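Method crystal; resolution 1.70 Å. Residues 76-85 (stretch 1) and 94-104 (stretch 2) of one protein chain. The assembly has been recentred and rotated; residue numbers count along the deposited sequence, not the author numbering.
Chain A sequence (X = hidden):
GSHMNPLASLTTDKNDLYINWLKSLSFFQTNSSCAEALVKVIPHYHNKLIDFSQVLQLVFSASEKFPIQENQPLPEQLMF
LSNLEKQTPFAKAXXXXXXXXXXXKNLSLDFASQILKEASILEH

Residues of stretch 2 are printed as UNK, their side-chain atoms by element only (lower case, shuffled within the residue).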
# COMPACT_ATOMS: atom_id res chain seq x y z
N GLU A 76 -7.68 -21.85 -11.86
CA GLU A 76 -6.32 -21.88 -11.32
C GLU A 76 -6.04 -20.63 -10.48
O GLU A 76 -5.33 -20.70 -9.47
CB GLU A 76 -5.30 -21.98 -12.45
CG GLU A 76 -5.25 -23.35 -13.11
CD GLU A 76 -6.27 -23.51 -14.23
OE1 GLU A 76 -7.43 -23.07 -14.06
OE2 GLU A 76 -5.91 -24.08 -15.27
N GLN A 77 -6.60 -19.50 -10.89
CA GLN A 77 -6.38 -18.28 -10.14
C GLN A 77 -7.11 -18.34 -8.81
O GLN A 77 -6.61 -17.83 -7.80
CB GLN A 77 -6.84 -17.07 -10.95
CG GLN A 77 -5.99 -16.88 -12.19
CD GLN A 77 -6.20 -15.54 -12.83
OE1 GLN A 77 -5.86 -14.50 -12.26
NE2 GLN A 77 -6.78 -15.54 -14.03
N LEU A 78 -8.28 -18.96 -8.80
CA LEU A 78 -9.04 -19.08 -7.55
C LEU A 78 -8.32 -20.03 -6.59
O LEU A 78 -8.29 -19.81 -5.39
CB LEU A 78 -10.46 -19.57 -7.83
CG LEU A 78 -11.32 -18.59 -8.63
CD1 LEU A 78 -12.71 -19.19 -8.85
CD2 LEU A 78 -11.42 -17.27 -7.89
N MET A 79 -7.74 -21.10 -7.13
CA MET A 79 -7.02 -22.05 -6.29
C MET A 79 -5.78 -21.35 -5.73
O MET A 79 -5.38 -21.60 -4.59
CB MET A 79 -6.62 -23.28 -7.09
CG MET A 79 -6.25 -24.49 -6.24
SD MET A 79 -7.62 -25.02 -5.17
CE MET A 79 -8.79 -25.47 -6.36
N PHE A 80 -5.17 -20.48 -6.54
CA PHE A 80 -3.98 -19.75 -6.10
C PHE A 80 -4.34 -18.87 -4.90
O PHE A 80 -3.60 -18.80 -3.92
CB PHE A 80 -3.44 -18.86 -7.22
CG PHE A 80 -2.26 -18.01 -6.82
CD1 PHE A 80 -0.96 -18.50 -6.91
CD2 PHE A 80 -2.45 -16.72 -6.33
CE1 PHE A 80 0.14 -17.72 -6.52
CE2 PHE A 80 -1.36 -15.93 -5.94
CZ PHE A 80 -0.07 -16.44 -6.03
N LEU A 81 -5.49 -18.20 -4.99
CA LEU A 81 -5.93 -17.32 -3.91
C LEU A 81 -6.33 -18.10 -2.66
O LEU A 81 -6.09 -17.65 -1.54
CB LEU A 81 -7.09 -16.43 -4.38
CG LEU A 81 -6.71 -15.36 -5.42
CD1 LEU A 81 -7.96 -14.66 -5.92
CD2 LEU A 81 -5.73 -14.36 -4.81
N SER A 82 -6.94 -19.26 -2.85
CA SER A 82 -7.34 -20.07 -1.69
C SER A 82 -6.09 -20.51 -0.96
O SER A 82 -6.06 -20.56 0.27
CB SER A 82 -8.15 -21.30 -2.12
OG SER A 82 -9.53 -20.99 -2.20
N ASN A 83 -5.04 -20.81 -1.71
CA ASN A 83 -3.78 -21.25 -1.12
C ASN A 83 -3.07 -20.08 -0.46
O ASN A 83 -2.44 -20.24 0.59
CB ASN A 83 -2.88 -21.86 -2.20
CG ASN A 83 -1.54 -22.31 -1.65
OD1 ASN A 83 -0.52 -21.66 -1.87
ND2 ASN A 83 -1.55 -23.41 -0.91
N LEU A 84 -3.20 -18.89 -1.06
CA LEU A 84 -2.56 -17.69 -0.53
C LEU A 84 -3.07 -17.34 0.87
O LEU A 84 -2.31 -16.89 1.72
CB LEU A 84 -2.80 -16.52 -1.48
CG LEU A 84 -2.15 -15.18 -1.10
CD1 LEU A 84 -0.64 -15.37 -0.89
CD2 LEU A 84 -2.40 -14.16 -2.20
N GLU A 85 -4.36 -17.55 1.09
CA GLU A 85 -4.98 -17.25 2.39
C GLU A 85 -4.34 -18.02 3.55
O GLU A 85 -4.39 -17.56 4.69
CB GLU A 85 -6.47 -17.59 2.35
CG GLU A 85 -7.30 -16.67 1.46
CD GLU A 85 -7.73 -15.40 2.17
OE1 GLU A 85 -7.19 -15.13 3.27
OE2 GLU A 85 -8.60 -14.69 1.63
N UNK A 94 4.06 -11.38 0.01
CA UNK A 94 4.77 -11.55 -1.26
C UNK A 94 3.76 -12.05 -2.29
O UNK A 94 3.71 -11.54 -3.41
c UNK A 94 7.01 -12.01 -0.26
c UNK A 94 5.91 -12.58 -1.13
c UNK A 94 6.45 -12.94 -2.51
N UNK A 95 2.97 -13.04 -1.91
CA UNK A 95 1.97 -13.59 -2.82
C UNK A 95 0.98 -12.55 -3.32
O UNK A 95 0.69 -12.48 -4.52
N UNK A 96 0.45 -11.73 -2.42
CA UNK A 96 -0.51 -10.71 -2.82
C UNK A 96 0.13 -9.68 -3.76
O UNK A 96 -0.48 -9.26 -4.74
o UNK A 96 -1.98 -8.97 -1.97
c UNK A 96 -1.08 -10.00 -1.59
N UNK A 97 1.36 -9.28 -3.46
CA UNK A 97 2.04 -8.29 -4.30
C UNK A 97 2.38 -8.85 -5.68
O UNK A 97 2.30 -8.14 -6.68
c UNK A 97 3.31 -7.79 -3.59
o UNK A 97 4.15 -8.88 -3.23
N UNK A 98 2.77 -10.12 -5.74
CA UNK A 98 3.10 -10.75 -7.02
C UNK A 98 1.81 -10.97 -7.81
O UNK A 98 1.81 -10.88 -9.04
c UNK A 98 3.83 -12.09 -6.83
c UNK A 98 4.00 -12.80 -8.17
c UNK A 98 5.21 -11.85 -6.21
c UNK A 98 6.16 -11.05 -7.10
N UNK A 99 0.72 -11.26 -7.12
CA UNK A 99 -0.55 -11.48 -7.81
C UNK A 99 -1.00 -10.21 -8.54
O UNK A 99 -1.75 -10.28 -9.52
c UNK A 99 -3.92 -14.01 -9.08
c UNK A 99 -1.63 -11.95 -6.83
c UNK A 99 -4.08 -11.77 -7.43
c UNK A 99 -2.87 -12.46 -7.54
o UNK A 99 -6.22 -13.74 -9.68
c UNK A 99 -5.12 -13.31 -8.97
c UNK A 99 -2.81 -13.58 -8.37
c UNK A 99 -5.21 -12.20 -8.15
N UNK A 100 -0.56 -9.04 -8.06
CA UNK A 100 -0.89 -7.78 -8.72
C UNK A 100 -0.28 -7.82 -10.12
O UNK A 100 -0.81 -7.25 -11.07
c UNK A 100 -2.72 -5.84 -5.14
c UNK A 100 -0.27 -6.58 -7.99
n UNK A 100 -4.21 -5.81 -5.06
c UNK A 100 -2.24 -5.97 -6.57
c UNK A 100 -0.76 -6.34 -6.59
N UNK A 101 0.87 -8.49 -10.23
CA UNK A 101 1.57 -8.60 -11.51
C UNK A 101 0.91 -9.65 -12.39
O UNK A 101 0.95 -9.55 -13.62
c UNK A 101 3.85 -7.91 -10.49
c UNK A 101 5.31 -8.35 -10.46
c UNK A 101 3.73 -6.54 -11.13
c UNK A 101 3.04 -8.95 -11.28
N UNK A 102 0.31 -10.65 -11.77
CA UNK A 102 -0.38 -11.69 -12.53
C UNK A 102 -1.57 -11.06 -13.25
O UNK A 102 -1.71 -11.17 -14.47
c UNK A 102 -1.83 -13.75 -12.35
c UNK A 102 -0.89 -12.82 -11.59
c UNK A 102 0.29 -13.59 -11.02
N UNK A 103 -2.42 -10.37 -12.49
CA UNK A 103 -3.60 -9.75 -13.07
C UNK A 103 -3.33 -8.51 -13.92
O UNK A 103 -3.99 -8.30 -14.95
c UNK A 103 -5.15 -10.62 -11.29
c UNK A 103 -4.62 -9.36 -11.98
o UNK A 103 -3.98 -8.53 -11.00
N UNK A 104 -2.38 -7.68 -13.51
CA UNK A 104 -2.11 -6.45 -14.23
C UNK A 104 -1.06 -6.49 -15.31
O UNK A 104 -1.05 -5.64 -16.21

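Position 94 carries three side-chain carbons, one bearing the other two, and none reaches stretch 1; a fork at CB with two carbon arms is valine, Val94. Position 95 has no atom beyond the backbone, and its CA lies 3.7 Å from CD1 of Leu84. An ideal CB here would point toward stretch 1 and come 2.3 Å from that same CD1, a clash, so the residue is glycine, Gly95.

At position 96 one carbon is followed by one oxygen, the pattern of serine. The CB of Ser96 is 4.4 Å from CD2 of Leu84, while its backbone N is closer, 3.8 Å from the same CD2. Position 97 repeats the carbon and oxygen but is out of reach of stretch 1; it is Ser97. Position 98 holds four carbons, forked at the first with one arm two carbons long, which identifies Ile98; its end leads away from stretch 1.

Position 99 shows one carbon, then a ring of six carbons bearing an oxygen. The ring lies beside Phe80 and Leu81, and the oxygen is 2.7 Å from OE1 of Gln77. This is tyrosine, Tyr99. Position 100 has four carbons in a row ending in nitrogen, well clear of stretch 1: Lys100. Position 101 has four carbons forked at the second, also out of reach: Leu101. Position 102 has one carbon carrying two more, pointing toward stretch 1, and is valine; CG1 of Val102 is 4.1 Å from OE1 of Gln77. At position 103 one carbon carries an oxygen and a carbon, the mark of threonine, and CG2 of Thr103 lies 4.1 Å from OE1 of Gln77. Position 104 again lacks side-chain atoms and touches nothing of stretch 1; it is Gly104.

The two helices run nearly antiparallel, at 159°, with axes 10.7 Å apart at closest approach, and Tyr99 supplies the largest share of the contact. Its ring is nearly parallel to that of Phe80, with planes at 19°, but the rings are slid apart and barely overlap; CE2 of Phe80 still packs 3.7 Å from CD1 of Tyr99. CD2 of Leu81 sits over one face of the tyrosine ring, 4.1 Å from its centroid, in a CH-pi contact. The hydroxyl OH of Tyr99 donates a weak hydrogen bond to OE1 of Gln77 (2.7 Å), giving this otherwise largely apolar contact a polar link. Near Leu84, the bare backbone of Gly95 leaves room for the leucine methyl.

Stretch 2 94-104: VGSSIYKLVTG
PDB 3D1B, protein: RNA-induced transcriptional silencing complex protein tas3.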